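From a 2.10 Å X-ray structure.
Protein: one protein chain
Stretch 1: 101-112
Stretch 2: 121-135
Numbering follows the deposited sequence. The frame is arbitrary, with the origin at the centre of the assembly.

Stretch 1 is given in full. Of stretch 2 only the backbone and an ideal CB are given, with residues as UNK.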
# COMPACT_ATOMS: atom_id res chain seq x y z
N CYS A 101 27.41 9.99 11.18
CA CYS A 101 28.39 9.33 12.05
C CYS A 101 27.98 7.99 12.67
O CYS A 101 28.40 7.66 13.76
CB CYS A 101 28.86 10.27 13.16
SG CYS A 101 27.62 10.68 14.39
N ALA A 102 27.18 7.22 11.96
CA ALA A 102 26.81 5.89 12.44
C ALA A 102 27.99 5.01 12.80
O ALA A 102 27.99 4.36 13.83
CB ALA A 102 25.93 5.21 11.45
N GLN A 103 29.00 5.00 11.95
CA GLN A 103 30.18 4.17 12.17
C GLN A 103 30.84 4.51 13.49
O GLN A 103 31.22 3.64 14.26
CB GLN A 103 31.17 4.37 11.03
CG GLN A 103 32.15 3.24 10.87
CD GLN A 103 33.51 3.57 11.38
OE1 GLN A 103 33.80 4.72 11.69
NE2 GLN A 103 34.37 2.58 11.49
N GLU A 104 30.96 5.80 13.73
CA GLU A 104 31.57 6.33 14.93
C GLU A 104 30.77 5.96 16.16
O GLU A 104 31.33 5.79 17.23
CB GLU A 104 31.69 7.84 14.83
CG GLU A 104 32.87 8.31 14.00
CD GLU A 104 32.64 8.18 12.51
OE1 GLU A 104 31.49 8.10 12.09
OE2 GLU A 104 33.62 8.17 11.77
N CYS A 105 29.47 5.81 16.00
CA CYS A 105 28.63 5.43 17.10
C CYS A 105 29.04 4.03 17.59
O CYS A 105 29.14 3.79 18.74
CB CYS A 105 27.19 5.41 16.68
SG CYS A 105 26.31 6.92 16.78
N THR A 106 29.28 3.14 16.65
CA THR A 106 29.67 1.77 16.94
C THR A 106 31.04 1.74 17.53
O THR A 106 31.30 1.07 18.47
CB THR A 106 29.65 0.91 15.69
OG1 THR A 106 28.40 1.00 15.04
CG2 THR A 106 29.73 -0.49 16.03
N LEU A 107 31.94 2.50 16.93
CA LEU A 107 33.30 2.56 17.42
C LEU A 107 33.36 2.99 18.88
O LEU A 107 34.05 2.44 19.66
CB LEU A 107 34.09 3.52 16.59
CG LEU A 107 35.41 3.04 16.07
CD1 LEU A 107 36.19 4.21 15.64
CD2 LEU A 107 36.13 2.23 17.11
N LEU A 108 32.61 4.01 19.19
CA LEU A 108 32.58 4.53 20.52
C LEU A 108 32.09 3.55 21.54
O LEU A 108 32.61 3.46 22.58
CB LEU A 108 31.78 5.80 20.56
CG LEU A 108 32.38 7.02 21.21
CD1 LEU A 108 31.36 7.88 21.87
CD2 LEU A 108 33.46 6.67 22.15
N GLU A 109 31.09 2.79 21.20
CA GLU A 109 30.53 1.81 22.10
C GLU A 109 31.45 0.63 22.29
O GLU A 109 31.44 0.00 23.31
CB GLU A 109 29.14 1.39 21.69
CG GLU A 109 28.08 2.32 22.22
CD GLU A 109 26.65 1.98 21.84
OE1 GLU A 109 25.76 2.58 22.38
OE2 GLU A 109 26.43 1.13 20.98
N ALA A 110 32.28 0.36 21.30
CA ALA A 110 33.25 -0.68 21.39
C ALA A 110 34.38 -0.19 22.28
O ALA A 110 34.86 -0.90 23.12
CB ALA A 110 33.76 -1.01 20.06
N ARG A 111 34.78 1.04 22.07
CA ARG A 111 35.84 1.66 22.85
C ARG A 111 35.45 1.77 24.30
O ARG A 111 36.22 1.49 25.13
CB ARG A 111 36.12 3.06 22.36
CG ARG A 111 37.21 3.23 21.43
CD ARG A 111 37.34 4.67 20.99
NE ARG A 111 37.80 4.81 19.62
CZ ARG A 111 38.40 5.86 19.14
NH1 ARG A 111 38.61 6.90 19.91
NH2 ARG A 111 38.80 5.88 17.90
N VAL A 112 34.25 2.20 24.60
CA VAL A 112 33.83 2.34 25.97
C VAL A 112 32.71 1.40 26.33
O VAL A 112 31.58 1.75 26.31
CB VAL A 112 33.47 3.77 26.33
CG1 VAL A 112 33.37 3.93 27.76
CG2 VAL A 112 34.48 4.68 25.82
N UNK A 121 22.26 5.72 27.98
CA UNK A 121 21.71 5.74 26.64
C UNK A 121 22.42 4.80 25.69
O UNK A 121 23.58 4.49 25.86
CB UNK A 121 21.76 7.16 26.08
N UNK A 122 21.69 4.37 24.68
CA UNK A 122 22.30 3.84 23.48
C UNK A 122 22.75 4.95 22.55
O UNK A 122 22.06 5.93 22.35
CB UNK A 122 21.33 2.91 22.76
N UNK A 123 23.93 4.75 21.98
CA UNK A 123 24.59 5.79 21.22
C UNK A 123 23.89 5.99 19.89
O UNK A 123 23.59 5.04 19.18
CB UNK A 123 26.07 5.45 21.01
N UNK A 124 23.61 7.24 19.57
CA UNK A 124 22.97 7.60 18.33
C UNK A 124 23.78 8.65 17.62
O UNK A 124 24.48 9.43 18.24
CB UNK A 124 21.54 8.09 18.57
N UNK A 125 23.67 8.68 16.30
CA UNK A 125 24.49 9.54 15.46
C UNK A 125 24.11 10.98 15.65
O UNK A 125 24.91 11.86 15.37
CB UNK A 125 24.36 9.15 13.99
N UNK A 126 22.90 11.21 16.12
CA UNK A 126 22.41 12.53 16.46
C UNK A 126 23.07 13.12 17.69
O UNK A 126 23.05 14.32 17.88
CB UNK A 126 20.90 12.48 16.67
N UNK A 127 23.65 12.27 18.52
CA UNK A 127 24.31 12.70 19.74
C UNK A 127 25.67 13.30 19.47
O UNK A 127 26.28 13.04 18.46
CB UNK A 127 24.45 11.52 20.71
N UNK A 128 26.14 14.12 20.39
CA UNK A 128 27.25 15.02 20.15
C UNK A 128 28.58 14.26 20.01
O UNK A 128 29.36 14.52 19.11
CB UNK A 128 27.34 16.04 21.28
N UNK A 129 28.81 13.31 20.91
CA UNK A 129 30.09 12.64 21.02
C UNK A 129 30.60 11.97 19.74
O UNK A 129 31.70 12.22 19.34
CB UNK A 129 29.99 11.59 22.13
N UNK A 130 29.79 11.14 19.10
CA UNK A 130 30.20 10.53 17.85
C UNK A 130 30.48 11.53 16.75
O UNK A 130 31.31 11.28 15.89
CB UNK A 130 29.12 9.55 17.38
N UNK A 131 29.80 12.65 16.76
CA UNK A 131 30.01 13.73 15.81
C UNK A 131 31.46 14.18 15.86
O UNK A 131 32.06 14.47 14.84
CB UNK A 131 29.07 14.90 16.10
N UNK A 132 32.01 14.24 17.06
CA UNK A 132 33.37 14.68 17.23
C UNK A 132 34.44 13.69 16.83
O UNK A 132 35.48 14.09 16.32
CB UNK A 132 33.58 15.07 18.70
N UNK A 133 34.18 12.41 17.05
CA UNK A 133 34.99 11.36 16.46
C UNK A 133 35.02 11.45 14.94
O UNK A 133 36.07 11.30 14.34
CB UNK A 133 34.47 9.99 16.89
N UNK A 134 33.88 11.69 14.32
CA UNK A 134 33.81 11.86 12.88
C UNK A 134 34.69 13.00 12.39
O UNK A 134 35.46 12.84 11.46
CB UNK A 134 32.36 12.10 12.45
N UNK A 135 34.58 14.15 13.03
CA UNK A 135 35.44 15.27 12.70
C UNK A 135 36.92 14.93 12.87
O UNK A 135 37.73 15.19 12.00
CB UNK A 135 35.08 16.48 13.57

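Position 121 has an extended backbone, and its ideal CB has nothing of stretch 1 within 5.5 Å. Many side chains would suit. It is Asn-121, and its end leads away.

At 122 the CA-to-CB bond points sideways, and the ideal CB lies 4.5 Å from OE1 of Glu-109. An apolar or a polar chain could pass beside that carboxylate. It is Leu-122, whose CG lies 3.8 Å from Glu-109 OE1.

Position 123 points toward the helix 102-111. Its backbone N donates a hydrogen bond to Glu-109 OE1 at 2.9 Å, nearly straight at 160°. Any residue with a free N-H could do this; proline could not. The ideal CB is a tight 3.2 Å from Glu-109 OE1, so branching there looks costly. Beyond lie Cys-105 and Leu-108, which favour a long, flexible apolar chain. It is Met-123, with chi angles t, p, p. Its CG meets Cys-105 SG at 3.7 Å, and its CE reaches Leu-108 CD1 at 3.4 Å.

Position 124 points away, so stretch 1 sets little limit. It is Met-124. Its backbone makes the closer contact, with C 3.2 Å from Cys-105 SG.

At 125 phi is -69°, and a type I turn runs from 124 to 127. The backbone N is 3.2 Å from Cys-105 SG. The ideal CB sits 3.6 Å from Cys-101 SG, near both cysteines. A compact apolar residue would suit, and proline fits the phi. It is Pro-125. Its CD packs 3.5 Å from Cys-105 SG and its CG 4.0 Å from Ala-102 CA. Its O lies 3.1 Å from Cys-101 SG.

Position 126 points away from stretch 1, and its backbone angles do not demand glycine. It is Gly-126.

Positions 127 and 128 have no neighbour in stretch 1 within 5.5 Å of the ideal CB. They are Phe-127 and Thr-128.

At 129 the ideal CB is 4.0 Å from Leu-108 CD1. A small apolar group suits. It is Ala-129, whose CB touches that CD1 at 4.0 Å.

Position 130 points toward Cys-101, Glu-104 and Cys-105. The ideal CB is 3.5 Å from Cys-101 SG, which favours a small or compact apolar residue. Early in a helix with phi -61°, proline is acceptable. It is Pro-130. Its CB meets Cys-101 SG at 3.5 Å and its CG meets Cys-105 SG at 3.9 Å.

Position 131 points away, and a long chain has room. It is Lys-131, whose NZ bonds to Gly-126 O at 2.8 Å.

Position 132 also points away: Leu-132.

Position 133 points toward the helix, with Glu-104 CG 3.7 Å from the ideal CB. Leu-107, Leu-108 and Arg-111 lie further along, so a branched apolar chain suits. It is Leu-133. Its CD2 lies 4.3 Å from Leu-107 CD1 and over one face of the Arg-111 guanidinium, 4.0 Å from CZ.

Position 134 points toward Cys-101 and Glu-104. Apolar or aromatic chains suit. It is Trp-134, with Glu-104 OE1 at the ring edge, 3.6 Å from its CD1.

Position 135 points away. It is Val-135.

Stretch 2 (121-135) NLMMPGFTAPKLLWV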
# COMPACT_ATOMS: atom_id res chain seq x y z
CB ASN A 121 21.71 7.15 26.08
CG ASN A 121 20.75 8.04 26.77
OD1 ASN A 121 21.13 8.85 27.59
ND2 ASN A 121 19.49 7.88 26.47
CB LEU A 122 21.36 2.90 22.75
CG LEU A 122 22.04 1.78 21.98
CD1 LEU A 122 21.70 0.42 22.54
CD2 LEU A 122 21.75 1.85 20.50
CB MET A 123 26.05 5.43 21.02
CG MET A 123 26.88 6.54 20.45
SD MET A 123 27.14 7.92 21.55
CE MET A 123 28.16 7.14 22.78
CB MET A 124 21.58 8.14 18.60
CG MET A 124 20.71 7.23 19.43
SD MET A 124 19.90 5.97 18.44
CE MET A 124 18.49 6.88 17.84
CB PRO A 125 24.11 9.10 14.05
CG PRO A 125 23.67 7.75 14.19
CD PRO A 125 23.08 7.57 15.55
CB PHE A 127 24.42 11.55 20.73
CG PHE A 127 23.10 10.99 21.18
CD1 PHE A 127 23.04 9.80 21.88
CD2 PHE A 127 21.93 11.65 20.91
CE1 PHE A 127 21.85 9.29 22.29
CE2 PHE A 127 20.74 11.14 21.31
CZ PHE A 127 20.69 9.96 22.00
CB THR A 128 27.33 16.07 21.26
OG1 THR A 128 26.02 16.51 21.60
CG2 THR A 128 28.00 17.31 20.76
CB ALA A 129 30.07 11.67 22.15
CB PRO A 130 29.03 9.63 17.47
CG PRO A 130 27.91 10.14 18.21
CD PRO A 130 28.42 10.75 19.45
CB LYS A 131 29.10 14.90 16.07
CG LYS A 131 27.68 14.70 15.61
CD LYS A 131 26.78 15.84 16.03
CE LYS A 131 25.34 15.42 16.03
NZ LYS A 131 24.46 16.44 16.63
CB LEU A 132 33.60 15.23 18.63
CG LEU A 132 33.30 16.73 18.52
CD1 LEU A 132 32.04 17.09 19.20
CD2 LEU A 132 34.45 17.63 18.87
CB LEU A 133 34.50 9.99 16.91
CG LEU A 133 35.40 9.20 17.85
CD1 LEU A 133 35.26 9.72 19.26
CD2 LEU A 133 35.09 7.74 17.80
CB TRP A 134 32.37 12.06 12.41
CG TRP A 134 32.21 12.10 10.92
CD1 TRP A 134 31.83 11.08 10.13
CD2 TRP A 134 32.41 13.22 10.06
NE1 TRP A 134 31.78 11.47 8.82
CE2 TRP A 134 32.13 12.79 8.75
CE3 TRP A 134 32.79 14.54 10.26
CZ2 TRP A 134 32.22 13.64 7.66
CZ3 TRP A 134 32.87 15.37 9.18
CH2 TRP A 134 32.60 14.92 7.89
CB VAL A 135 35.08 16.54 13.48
CG1 VAL A 135 36.17 17.60 13.34
CG2 VAL A 135 33.74 17.08 13.03
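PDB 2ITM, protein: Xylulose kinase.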